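Local coordinates for protein carboxynorspermidine decarboxylase (Campylobacter jejuni subsp. jejuni 81116, PDB 3N29) that catalyses the pyridoxal-5'-phosphate-dependent decarboxylation of carboxynorspermidine, probably yielding norspermidine and carbon dioxide, within a beta/alpha-barrel fold, at residues A[158-163]-A[181-185]; A[209-213]-A[250-254]; A[275-281]-A[371-377]. All coordinates share one frame; numbering follows the deposited sequence.

Contact 1. Residues A[158-163]-A[181-185]; sequences LRCNVE and LGIRA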
ATOM      1  N   LEU A 158      -8.630 -27.716   9.812  1.00 13.79           N
ATOM      2  CA  LEU A 158      -9.594 -26.980   8.990  1.00 15.01           C
ATOM      3  C   LEU A 158     -10.056 -25.698   9.657  1.00 15.79           C
ATOM      4  O   LEU A 158     -10.348 -25.680  10.866  1.00 15.53           O
ATOM      5  CB  LEU A 158     -10.824 -27.822   8.697  1.00 15.80           C
ATOM      6  CG  LEU A 158     -10.556 -29.140   7.943  1.00 17.02           C
ATOM      7  CD1 LEU A 158     -11.770 -30.055   8.035  1.00 17.62           C
ATOM      8  CD2 LEU A 158     -10.081 -28.939   6.458  1.00 17.41           C
ATOM      9  N   ARG A 159     -10.211 -24.650   8.851  1.00 15.35           N
ATOM     10  CA  ARG A 159     -10.714 -23.399   9.358  1.00 16.58           C
ATOM     11  C   ARG A 159     -12.235 -23.419   9.316  1.00 15.47           C
ATOM     12  O   ARG A 159     -12.832 -23.829   8.325  1.00 15.05           O
ATOM     13  CB  ARG A 159     -10.162 -22.215   8.590  1.00 16.36           C
ATOM     14  CG  ARG A 159     -10.793 -20.937   9.092  1.00 19.31           C
ATOM     15  CD  ARG A 159     -10.062 -19.713   8.625  1.00 19.37           C
ATOM     16  NE  ARG A 159     -10.569 -18.449   9.157  1.00 17.94           N
ATOM     17  CZ  ARG A 159     -10.060 -17.252   8.863  1.00 18.72           C
ATOM     18  NH1 ARG A 159      -9.060 -17.143   8.001  1.00 20.80           N
ATOM     19  NH2 ARG A 159     -10.558 -16.149   9.411  1.00 17.78           N
ATOM     20  N   CYS A 160     -12.837 -22.983  10.408  1.00 14.89           N
ATOM     21  CA  CYS A 160     -14.287 -23.000  10.629  1.00 15.22           C
ATOM     22  C   CYS A 160     -14.829 -21.573  10.492  1.00 14.86           C
ATOM     23  O   CYS A 160     -14.269 -20.630  11.074  1.00 16.32           O
ATOM     24  CB  CYS A 160     -14.531 -23.475  12.029  1.00 15.50           C
ATOM     25  SG  CYS A 160     -13.947 -25.185  12.251  1.00 16.51           S
ATOM     26  N   ASN A 161     -15.891 -21.420   9.721  1.00 15.42           N
ATOM     27  CA  ASN A 161     -16.551 -20.138   9.545  1.00 17.15           C
ATOM     28  C   ASN A 161     -17.540 -20.071  10.688  1.00 18.47           C
ATOM     29  O   ASN A 161     -18.512 -20.750  10.675  1.00 18.17           O
ATOM     30  CB  ASN A 161     -17.268 -20.061   8.201  1.00 16.44           C
ATOM     31  CG  ASN A 161     -18.000 -18.753   8.005  1.00 18.92           C
ATOM     32  OD1 ASN A 161     -18.285 -18.060   8.994  1.00 17.80           O
ATOM     33  ND2 ASN A 161     -18.341 -18.398   6.710  1.00 17.23           N
ATOM     34  N   VAL A 162     -17.298 -19.263  11.689  1.00 21.43           N
ATOM     35  CA  VAL A 162     -18.197 -19.294  12.824  1.00 24.92           C
ATOM     36  C   VAL A 162     -19.493 -18.525  12.604  1.00 29.16           C
ATOM     37  O   VAL A 162     -20.517 -18.837  13.273  1.00 29.78           O
ATOM     38  CB  VAL A 162     -17.474 -18.894  14.079  1.00 25.00           C
ATOM     39  CG1 VAL A 162     -18.451 -18.738  15.236  1.00 23.40           C
ATOM     40  CG2 VAL A 162     -16.449 -19.982  14.358  1.00 22.96           C
ATOM     41  N   GLU A 163     -19.512 -17.607  11.616  1.00 33.70           N
ATOM     42  CA  GLU A 163     -20.779 -16.929  11.214  1.00 36.98           C
ATOM     43  C   GLU A 163     -21.386 -16.120  12.375  1.00 39.58           C
ATOM     44  O   GLU A 163     -22.453 -16.440  12.900  1.00 40.14           O
ATOM     45  CB  GLU A 163     -21.839 -17.930  10.696  1.00 37.07           C
ATOM     46  CG  GLU A 163     -21.533 -18.703   9.382  1.00 39.13           C
ATOM     47  CD  GLU A 163     -22.790 -19.416   8.830  1.00 41.94           C
ATOM     48  OE1 GLU A 163     -23.050 -20.632   9.121  1.00 44.42           O
ATOM     49  OE2 GLU A 163     -23.545 -18.718   8.122  1.00 43.89           O
ATOM     50  N   LEU A 181     -13.914 -17.196   4.168  1.00 16.41           N
ATOM     51  CA  LEU A 181     -12.925 -17.777   5.098  1.00 15.50           C
ATOM     52  C   LEU A 181     -13.599 -18.789   6.014  1.00 16.13           C
ATOM     53  O   LEU A 181     -14.576 -18.492   6.730  1.00 15.44           O
ATOM     54  CB  LEU A 181     -12.237 -16.705   5.906  1.00 15.32           C
ATOM     55  CG  LEU A 181     -11.592 -15.567   5.091  1.00 16.15           C
ATOM     56  CD1 LEU A 181     -11.158 -14.383   5.985  1.00 18.10           C
ATOM     57  CD2 LEU A 181     -10.459 -16.118   4.315  1.00 15.42           C
ATOM     58  N   GLY A 182     -13.047 -19.993   5.955  1.00 14.26           N
ATOM     59  CA  GLY A 182     -13.548 -21.163   6.670  1.00 14.09           C
ATOM     60  C   GLY A 182     -14.709 -21.897   6.032  1.00 13.42           C
ATOM     61  O   GLY A 182     -15.390 -21.404   5.136  1.00 13.37           O
ATOM     62  N   ILE A 183     -14.980 -23.066   6.611  1.00 14.41           N
ATOM     63  CA  ILE A 183     -16.054 -23.963   6.252  1.00 14.17           C
ATOM     64  C   ILE A 183     -17.206 -23.806   7.296  1.00 13.92           C
ATOM     65  O   ILE A 183     -16.932 -23.747   8.536  1.00 14.39           O
ATOM     66  CB  ILE A 183     -15.438 -25.426   6.302  1.00 16.19           C
ATOM     67  CG1 ILE A 183     -14.216 -25.555   5.368  1.00 18.28           C
ATOM     68  CG2 ILE A 183     -16.441 -26.526   5.989  1.00 14.86           C
ATOM     69  CD1 ILE A 183     -13.375 -26.797   5.735  1.00 17.58           C
ATOM     70  N   ARG A 184     -18.464 -23.701   6.833  1.00 13.22           N
ATOM     71  CA  ARG A 184     -19.622 -23.529   7.704  1.00 13.66           C
ATOM     72  C   ARG A 184     -19.957 -24.916   8.281  1.00 13.78           C
ATOM     73  O   ARG A 184     -19.601 -25.959   7.697  1.00 12.05           O
ATOM     74  CB  ARG A 184     -20.810 -22.907   6.976  1.00 14.69           C
ATOM     75  CG  ARG A 184     -20.581 -21.483   6.571  1.00 15.54           C
ATOM     76  CD  ARG A 184     -21.764 -20.903   5.786  1.00 18.26           C
ATOM     77  NE  ARG A 184     -21.906 -21.596   4.513  1.00 25.23           N
ATOM     78  CZ  ARG A 184     -23.003 -21.537   3.743  1.00 28.61           C
ATOM     79  NH1 ARG A 184     -24.031 -20.773   4.078  1.00 28.05           N
ATOM     80  NH2 ARG A 184     -23.048 -22.204   2.602  1.00 29.43           N
ATOM     81  N   ALA A 185     -20.553 -24.925   9.456  1.00 15.05           N
ATOM     82  CA  ALA A 185     -20.707 -26.204  10.230  1.00 16.07           C
ATOM     83  C   ALA A 185     -21.523 -27.275   9.468  1.00 16.91           C
ATOM     84  O   ALA A 185     -21.249 -28.459   9.548  1.00 17.88           O
ATOM     85  CB  ALA A 185     -21.337 -25.919  11.589  1.00 15.88           C
TER
HETATM   86  O   HOH W   1     -21.003 -22.361  10.577  1.00 16.95           O
HETATM   87  O   HOH W   2     -17.337 -19.640   4.243  1.00 17.18           O
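L181 lies against R159. Its CB sits over the centre of one face of the R159 guanidinium, 3.7 Å from CZ. The R159 chain runs out straight from CG to NE, with CG anti to the backbone N (chi1 176°), and this carries the flat group past G182 to L181. The polar end has a partner beyond these segments: R159 NH2 donates to the carbonyl of H202. Y117 of strand 113-118 touches both R159 and L181.

G182 packs its CA on R159 O at 3.2 Å. Its phi is positive, and a CB at this position would collide with the backbone at C160 and N161. A water links G182 O to N161 ND2.

I183 forms a single backbone bridge with C160. I183 N donates to R159 O at 2.9 Å. I183 O then accepts from N161 N at 2.8 Å in a nearly straight bond (174° at the hydrogen), although the donor stands above the carbonyl plane. The CD1 of I183 meets L158 CD2 at 4.0 Å, and L141 of helix 141-147 also touches both side chains.

R184 lies beside N161, and its CG packs against the amide. Its CD is 3.5 Å from E163 CD, but the opposite charges remain apart. N291 of the second subunit packs on N161 and R184. A second water takes the N-H of A185 and donates to N161 O and E163 OE1.

The bonds pin a returning loop to the C-terminal end of strand 155-159. This is the fifth strand of the beta/alpha barrel, and at this end of the barrel the R159 side chain comes within about 4 Å of the bound pyridoxal-5'-phosphate.

Contact 2. Residues A[209-213]-A[250-254]; sequences ADALE and KLIAL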
ATOM      1  N   ALA A 209     -11.650 -10.137  25.841  1.00 12.89           N
ATOM      2  CA  ALA A 209     -11.800 -11.515  26.283  1.00 12.51           C
ATOM      3  C   ALA A 209     -13.302 -11.887  26.259  1.00 12.79           C
ATOM      4  O   ALA A 209     -13.662 -13.016  25.902  1.00 12.90           O
ATOM      5  CB  ALA A 209     -11.191 -11.694  27.715  1.00 11.32           C
ATOM      6  N   ASP A 210     -14.164 -10.924  26.621  1.00 13.03           N
ATOM      7  CA  ASP A 210     -15.646 -11.084  26.466  1.00 12.01           C
ATOM      8  C   ASP A 210     -16.063 -11.390  25.043  1.00 11.23           C
ATOM      9  O   ASP A 210     -16.988 -12.184  24.837  1.00 10.88           O
ATOM     10  CB  ASP A 210     -16.445  -9.847  26.996  1.00 12.72           C
ATOM     11  CG  ASP A 210     -16.311  -9.623  28.500  1.00 14.62           C
ATOM     12  OD1 ASP A 210     -15.799 -10.508  29.245  1.00 17.06           O
ATOM     13  OD2 ASP A 210     -16.717  -8.526  28.974  1.00 15.69           O
ATOM     14  N   ALA A 211     -15.429 -10.776  24.018  1.00  9.83           N
ATOM     15  CA  ALA A 211     -15.768 -11.089  22.642  1.00 10.40           C
ATOM     16  C   ALA A 211     -15.314 -12.509  22.247  1.00 10.85           C
ATOM     17  O   ALA A 211     -16.015 -13.213  21.576  1.00 11.56           O
ATOM     18  CB  ALA A 211     -15.149 -10.015  21.621  1.00  7.87           C
ATOM     19  N   LEU A 212     -14.130 -12.936  22.673  1.00 12.16           N
ATOM     20  CA  LEU A 212     -13.727 -14.364  22.450  1.00 12.05           C
ATOM     21  C   LEU A 212     -14.731 -15.344  23.136  1.00 11.84           C
ATOM     22  O   LEU A 212     -15.108 -16.341  22.542  1.00 11.96           O
ATOM     23  CB  LEU A 212     -12.296 -14.630  22.917  1.00 11.77           C
ATOM     24  CG  LEU A 212     -11.864 -16.097  23.003  1.00 12.81           C
ATOM     25  CD1 LEU A 212     -11.970 -16.690  21.579  1.00 11.47           C
ATOM     26  CD2 LEU A 212     -10.535 -16.255  23.584  1.00 13.33           C
ATOM     27  N   GLU A 213     -15.104 -15.056  24.387  1.00 12.90           N
ATOM     28  CA  GLU A 213     -16.190 -15.816  25.061  1.00 12.97           C
ATOM     29  C   GLU A 213     -17.472 -15.962  24.168  1.00 13.60           C
ATOM     30  O   GLU A 213     -17.909 -17.086  23.911  1.00 14.49           O
ATOM     31  CB  GLU A 213     -16.501 -15.232  26.435  1.00 13.38           C
ATOM     32  CG  GLU A 213     -17.675 -15.874  27.099  1.00 13.11           C
ATOM     33  CD  GLU A 213     -17.815 -15.547  28.536  1.00 16.95           C
ATOM     34  OE1 GLU A 213     -18.042 -14.359  28.878  1.00 17.85           O
ATOM     35  OE2 GLU A 213     -17.716 -16.522  29.337  1.00 18.59           O
ATOM     36  N   LYS A 250      -9.594 -13.499  32.458  1.00 19.15           N
ATOM     37  CA  LYS A 250     -10.667 -14.210  31.785  1.00 19.45           C
ATOM     38  C   LYS A 250     -10.202 -15.008  30.564  1.00 19.19           C
ATOM     39  O   LYS A 250     -10.700 -16.109  30.325  1.00 18.42           O
ATOM     40  CB  LYS A 250     -11.736 -13.225  31.365  1.00 20.64           C
ATOM     41  CG  LYS A 250     -12.842 -13.821  30.572  1.00 21.49           C
ATOM     42  CD  LYS A 250     -14.053 -13.026  30.824  1.00 24.17           C
ATOM     43  CE  LYS A 250     -15.231 -13.604  30.170  1.00 24.91           C
ATOM     44  NZ  LYS A 250     -16.375 -13.033  30.791  1.00 20.59           N
ATOM     45  N   LEU A 251      -9.276 -14.448  29.762  1.00 18.45           N
ATOM     46  CA  LEU A 251      -8.717 -15.183  28.640  1.00 17.62           C
ATOM     47  C   LEU A 251      -8.143 -16.482  29.120  1.00 17.75           C
ATOM     48  O   LEU A 251      -8.380 -17.507  28.493  1.00 17.42           O
ATOM     49  CB  LEU A 251      -7.608 -14.397  27.942  1.00 17.26           C
ATOM     50  CG  LEU A 251      -6.836 -15.087  26.803  1.00 19.37           C
ATOM     51  CD1 LEU A 251      -7.783 -15.471  25.641  1.00 16.43           C
ATOM     52  CD2 LEU A 251      -5.705 -14.114  26.247  1.00 18.39           C
ATOM     53  N   ILE A 252      -7.370 -16.438  30.214  1.00 15.86           N
ATOM     54  CA  ILE A 252      -6.702 -17.638  30.740  1.00 16.10           C
ATOM     55  C   ILE A 252      -7.718 -18.760  31.104  1.00 16.04           C
ATOM     56  O   ILE A 252      -7.619 -19.882  30.632  1.00 16.06           O
ATOM     57  CB  ILE A 252      -5.823 -17.308  31.961  1.00 16.52           C
ATOM     58  CG1 ILE A 252      -4.636 -16.443  31.515  1.00 18.17           C
ATOM     59  CG2 ILE A 252      -5.423 -18.666  32.746  1.00 13.63           C
ATOM     60  CD1 ILE A 252      -3.925 -15.526  32.728  1.00 19.24           C
ATOM     61  N   ALA A 253      -8.742 -18.404  31.861  1.00 17.48           N
ATOM     62  CA  ALA A 253      -9.845 -19.330  32.199  1.00 16.70           C
ATOM     63  C   ALA A 253     -10.541 -19.925  30.944  1.00 17.46           C
ATOM     64  O   ALA A 253     -10.679 -21.172  30.835  1.00 17.42           O
ATOM     65  CB  ALA A 253     -10.830 -18.633  33.128  1.00 17.32           C
ATOM     66  N   LEU A 254     -10.843 -19.089  29.926  1.00 16.85           N
ATOM     67  CA  LEU A 254     -11.524 -19.571  28.747  1.00 16.74           C
ATOM     68  C   LEU A 254     -10.698 -20.648  28.077  1.00 17.16           C
ATOM     69  O   LEU A 254     -11.211 -21.694  27.698  1.00 18.06           O
ATOM     70  CB  LEU A 254     -11.799 -18.429  27.723  1.00 17.74           C
ATOM     71  CG  LEU A 254     -12.872 -17.397  28.045  1.00 18.24           C
ATOM     72  CD1 LEU A 254     -12.869 -16.249  27.057  1.00 18.94           C
ATOM     73  CD2 LEU A 254     -14.277 -18.127  28.084  1.00 18.78           C
TER
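K250 sets CG anti to the backbone N (chi1 176°), and E213 does the same. Both chains run extended beyond CG, which carries each charged end out toward the facing helix, where the two side chains meet nearly perpendicular. D210 differs: its CG is anti to the carbonyl carbon, beside the backbone N (chi1 -65°), and OD1 comes to the same ammonium group. These are neighbouring outer helices of the beta/alpha barrel, 209-223 and 248-262. The short segments run nearly parallel, 24° apart, with their axes 9.6 Å from each other.

K250 NZ makes two salt bridges, one to D210 OD1 at 3.0 Å and one to E213 OE1 at 2.9 Å. It meets each oxygen from above the carboxylate plane. Two acidic groups around one ammonium would be expected to favour its charged form. The aliphatic part of K250 passes A209, with CG 3.9 Å from A209 CB.

Beneath this polar edge the contact is apolar. A209 and L251 are also touched by Y246, and V64 of helix 51-68 packs on L251. L212 and L251 meet crosswise, with L212 CD2 and L251 CD1 3.5 Å apart. L254 and L212 run alongside each other, pointing opposite ways. The CD1 of L254 reaches the backbone of the facing helix, lying 3.5 Å from A209 O and 3.7 Å from E213 N.

Contact 3. Residues A[275-281]-A[371-377]; sequences GWQTGNL and VFLDQIH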
ATOM      1  N   GLY A 275       3.003  -6.421  18.731  1.00 12.73           N
ATOM      2  CA  GLY A 275       3.552  -5.147  18.334  1.00 13.12           C
ATOM      3  C   GLY A 275       2.939  -3.904  18.934  1.00 12.09           C
ATOM      4  O   GLY A 275       3.405  -2.843  18.707  1.00 14.75           O
ATOM      5  N   TRP A 276       1.911  -4.073  19.733  1.00 12.39           N
ATOM      6  CA  TRP A 276       1.113  -2.994  20.235  1.00 11.99           C
ATOM      7  C   TRP A 276       1.929  -2.055  21.102  1.00 12.75           C
ATOM      8  O   TRP A 276       2.440  -2.437  22.117  1.00 10.44           O
ATOM      9  CB  TRP A 276      -0.093  -3.552  21.037  1.00 14.27           C
ATOM     10  CG  TRP A 276      -0.934  -2.524  21.669  1.00 13.59           C
ATOM     11  CD1 TRP A 276      -0.920  -2.150  22.960  1.00 16.62           C
ATOM     12  CD2 TRP A 276      -1.894  -1.702  21.037  1.00 15.96           C
ATOM     13  NE1 TRP A 276      -1.791  -1.154  23.178  1.00 13.22           N
ATOM     14  CE2 TRP A 276      -2.417  -0.863  22.005  1.00 12.84           C
ATOM     15  CE3 TRP A 276      -2.354  -1.583  19.732  1.00 15.51           C
ATOM     16  CZ2 TRP A 276      -3.375   0.077  21.715  1.00 16.33           C
ATOM     17  CZ3 TRP A 276      -3.303  -0.666  19.454  1.00 18.97           C
ATOM     18  CH2 TRP A 276      -3.810   0.151  20.439  1.00 14.84           C
ATOM     19  N   GLN A 277       1.980  -0.809  20.674  1.00 11.82           N
ATOM     20  CA  GLN A 277       2.690   0.234  21.363  1.00 13.43           C
ATOM     21  C   GLN A 277       4.162  -0.131  21.642  1.00 13.29           C
ATOM     22  O   GLN A 277       4.672   0.165  22.668  1.00 14.36           O
ATOM     23  CB  GLN A 277       1.951   0.677  22.619  1.00 14.64           C
ATOM     24  CG  GLN A 277       0.602   1.190  22.311  1.00 16.64           C
ATOM     25  CD  GLN A 277      -0.153   1.776  23.454  1.00 22.60           C
ATOM     26  OE1 GLN A 277       0.156   1.570  24.593  1.00 19.95           O
ATOM     27  NE2 GLN A 277      -1.185   2.498  23.130  1.00 19.25           N
ATOM     28  N   THR A 278       4.797  -0.798  20.709  1.00 13.76           N
ATOM     29  CA  THR A 278       6.213  -1.083  20.807  1.00 12.76           C
ATOM     30  C   THR A 278       7.133  -0.071  20.129  1.00 12.42           C
ATOM     31  O   THR A 278       8.288  -0.143  20.274  1.00 14.07           O
ATOM     32  CB  THR A 278       6.551  -2.486  20.276  1.00 13.11           C
ATOM     33  OG1 THR A 278       6.252  -2.580  18.898  1.00 12.69           O
ATOM     34  CG2 THR A 278       5.787  -3.509  21.008  1.00 13.33           C
ATOM     35  N   GLY A 279       6.608   0.822  19.320  1.00 10.25           N
ATOM     36  CA  GLY A 279       7.471   1.723  18.588  1.00 10.41           C
ATOM     37  C   GLY A 279       6.804   2.819  17.795  1.00 10.00           C
ATOM     38  O   GLY A 279       5.633   2.797  17.621  1.00  9.54           O
ATOM     39  N   ASN A 280       7.603   3.720  17.265  1.00  8.10           N
ATOM     40  CA  ASN A 280       7.123   4.880  16.556  1.00  7.71           C
ATOM     41  C   ASN A 280       7.758   5.119  15.219  1.00  6.86           C
ATOM     42  O   ASN A 280       8.767   4.599  14.962  1.00  8.40           O
ATOM     43  CB  ASN A 280       7.286   6.114  17.437  1.00  8.59           C
ATOM     44  CG  ASN A 280       6.792   5.885  18.840  1.00  8.38           C
ATOM     45  OD1 ASN A 280       5.761   5.344  19.033  1.00  8.49           O
ATOM     46  ND2 ASN A 280       7.544   6.313  19.800  1.00  8.62           N
ATOM     47  N   LEU A 281       7.113   5.902  14.370  1.00  7.54           N
ATOM     48  CA  LEU A 281       7.710   6.337  13.204  1.00  5.20           C
ATOM     49  C   LEU A 281       8.161   7.789  13.366  1.00  7.55           C
ATOM     50  O   LEU A 281       7.326   8.678  13.663  1.00  6.98           O
ATOM     51  CB  LEU A 281       6.727   6.181  12.047  1.00  5.23           C
ATOM     52  CG  LEU A 281       7.021   6.847  10.707  1.00  4.96           C
ATOM     53  CD1 LEU A 281       8.270   6.305  10.100  1.00  6.50           C
ATOM     54  CD2 LEU A 281       5.781   6.754   9.720  1.00  5.87           C
ATOM     55  N   VAL A 371       7.104  12.579  15.975  1.00 13.31           N
ATOM     56  CA  VAL A 371       7.091  11.175  16.377  1.00 12.40           C
ATOM     57  C   VAL A 371       5.635  10.669  16.301  1.00 12.20           C
ATOM     58  O   VAL A 371       4.753  11.049  17.119  1.00 13.36           O
ATOM     59  CB  VAL A 371       7.696  11.006  17.796  1.00 12.84           C
ATOM     60  CG1 VAL A 371       7.663   9.522  18.277  1.00 11.97           C
ATOM     61  CG2 VAL A 371       9.109  11.597  17.813  1.00 10.86           C
ATOM     62  N   PHE A 372       5.351   9.870  15.291  1.00 11.63           N
ATOM     63  CA  PHE A 372       4.048   9.220  15.121  1.00 12.34           C
ATOM     64  C   PHE A 372       4.023   7.947  16.000  1.00 12.19           C
ATOM     65  O   PHE A 372       4.833   6.986  15.833  1.00 12.57           O
ATOM     66  CB  PHE A 372       3.780   8.884  13.649  1.00 12.26           C
ATOM     67  CG  PHE A 372       3.581  10.093  12.785  1.00 12.87           C
ATOM     68  CD1 PHE A 372       2.399  10.782  12.829  1.00 11.86           C
ATOM     69  CD2 PHE A 372       4.593  10.557  12.011  1.00 12.13           C
ATOM     70  CE1 PHE A 372       2.244  11.966  12.014  1.00 10.87           C
ATOM     71  CE2 PHE A 372       4.484  11.731  11.249  1.00 12.84           C
ATOM     72  CZ  PHE A 372       3.292  12.414  11.250  1.00  8.87           C
ATOM     73  N   LEU A 373       3.054   7.933  16.898  1.00 11.29           N
ATOM     74  CA  LEU A 373       3.010   6.904  17.970  1.00 13.28           C
ATOM     75  C   LEU A 373       2.429   5.583  17.451  1.00 13.13           C
ATOM     76  O   LEU A 373       1.436   5.589  16.686  1.00 12.59           O
ATOM     77  CB  LEU A 373       2.171   7.422  19.165  1.00 11.92           C
ATOM     78  CG  LEU A 373       2.782   8.645  19.866  1.00 13.93           C
ATOM     79  CD1 LEU A 373       1.826   9.092  21.048  1.00 15.61           C
ATOM     80  CD2 LEU A 373       4.185   8.351  20.432  1.00 15.94           C
ATOM     81  N   ASP A 374       3.010   4.461  17.893  1.00 12.37           N
ATOM     82  CA  ASP A 374       2.434   3.123  17.682  1.00 13.49           C
ATOM     83  C   ASP A 374       2.349   2.760  16.243  1.00 13.24           C
ATOM     84  O   ASP A 374       1.253   2.515  15.685  1.00 11.63           O
ATOM     85  CB  ASP A 374       1.067   2.995  18.349  1.00 14.58           C
ATOM     86  CG  ASP A 374       0.560   1.565  18.367  1.00 16.90           C
ATOM     87  OD1 ASP A 374       1.422   0.626  18.340  1.00 15.42           O
ATOM     88  OD2 ASP A 374      -0.704   1.390  18.471  1.00 18.21           O
ATOM     89  N   GLN A 375       3.506   2.721  15.610  1.00 11.90           N
ATOM     90  CA  GLN A 375       3.613   2.502  14.197  1.00 13.14           C
ATOM     91  C   GLN A 375       4.476   1.302  13.770  1.00 12.15           C
ATOM     92  O   GLN A 375       5.045   1.320  12.671  1.00 13.22           O
ATOM     93  CB  GLN A 375       4.088   3.782  13.509  1.00 11.63           C
ATOM     94  CG  GLN A 375       3.108   4.986  13.628  1.00 12.56           C
ATOM     95  CD  GLN A 375       1.812   4.760  12.982  1.00 16.08           C
ATOM     96  OE1 GLN A 375       0.763   5.243  13.449  1.00 19.75           O
ATOM     97  NE2 GLN A 375       1.817   3.946  11.999  1.00 10.61           N
ATOM     98  N   ILE A 376       4.543   0.274  14.577  1.00 12.26           N
ATOM     99  CA  ILE A 376       5.303  -0.901  14.201  1.00 13.16           C
ATOM    100  C   ILE A 376       4.421  -2.015  13.650  1.00 14.33           C
ATOM    101  O   ILE A 376       4.905  -2.799  12.858  1.00 14.81           O
ATOM    102  CB  ILE A 376       6.244  -1.464  15.349  1.00 14.03           C
ATOM    103  CG1 ILE A 376       7.053  -0.327  15.950  1.00 16.37           C
ATOM    104  CG2 ILE A 376       7.154  -2.545  14.760  1.00 16.26           C
ATOM    105  CD1 ILE A 376       8.093   0.354  15.005  1.00 17.46           C
ATOM    106  N   HIS A 377       3.144  -2.090  14.049  1.00 13.74           N
ATOM    107  CA  HIS A 377       2.247  -3.207  13.591  1.00 13.90           C
ATOM    108  C   HIS A 377       1.377  -2.702  12.449  1.00 13.34           C
ATOM    109  O   HIS A 377       1.024  -1.521  12.451  1.00 13.36           O
ATOM    110  CB  HIS A 377       1.412  -3.720  14.765  1.00 13.22           C
ATOM    111  CG  HIS A 377       0.431  -2.720  15.321  1.00 14.22           C
ATOM    112  ND1 HIS A 377       0.721  -1.862  16.354  1.00 18.09           N
ATOM    113  CD2 HIS A 377      -0.869  -2.487  14.998  1.00 15.57           C
ATOM    114  CE1 HIS A 377      -0.353  -1.137  16.641  1.00 13.76           C
ATOM    115  NE2 HIS A 377      -1.314  -1.471  15.795  1.00 19.79           N
TER
HETATM  116  O   HOH W   3       3.748  -0.235  17.427  1.00 14.32           O
HETATM  117  O   HOH W   4      -1.997   3.112  20.355  1.00 18.36           O
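D374 OD1 takes the backbone N-H of Q277 at 2.8 Å, approached from above the carboxylate plane. A water also donates to OD1. The same water donates to G275 O and accepts from I376 N, so it joins both segments. D374 OD2 lies over one face of the W276 ring, 3.5 Å from CZ3, with the carboxylate nearly upright on the ring (81°). A second water donates to this oxygen and accepts from Q277 NE2. D374 CG is anti to the backbone N (chi1 -170°), which extends the carboxylate to the turn.

That turn is a type II beta turn from G275 to T278. G275 O accepts from T278 N and from T278 OG1, both on the same face of its plane. W276 O is taken by N57.

Further along, G279 O accepts from Q375 N at 2.9 Å. The CG1 of I376 presses on G279 CA at 3.4 Å, where no side chain intervenes. N280 uses both ends of its amide: OD1 accepts from D374 N at 3.1 Å, in the carbonyl plane, and ND2 donates to Y39 OH. Its CB packs on V371 CG1. L281 and F372 form an antiparallel hydrogen-bonded pair. L281 N donates to F372 O at 2.9 Å, and F372 N donates to L281 O at 2.8 Å.

The regular pairing belongs to the mixed sheet, between strands 279-290 and 369-372. Past it, Q375 N to G279 O remains as a backbone bond, and side chains and waters add others. The D374 carboxylate probably ties the turn to 371-377 through Q277 N and the water on G275 O. The other water holds the Q277 amide. The norspermidine site is near, with the H377 side chain about 6 Å from that ligand.

From the N terminus, contact 1 comes first. It closes a short loop by bringing residues 181-185 back to the end of barrel strand 155-159. The chain then passes through strand 198-200 into helix 209-223. Contact 2 closes over strand 232-234 and joins that helix to helix 248-262. Contact 3 spans the longest separation, 90 residues. It joins the chain leaving the barrel, and the start of strand 279-290, to strand 369-372 of the same mixed sheet. The three contacts follow in series, so none nests in or crosses another. They do not touch. Contacts 1 and 3 lie on opposite sides of the chain's centre, with their centres about 33 Å apart.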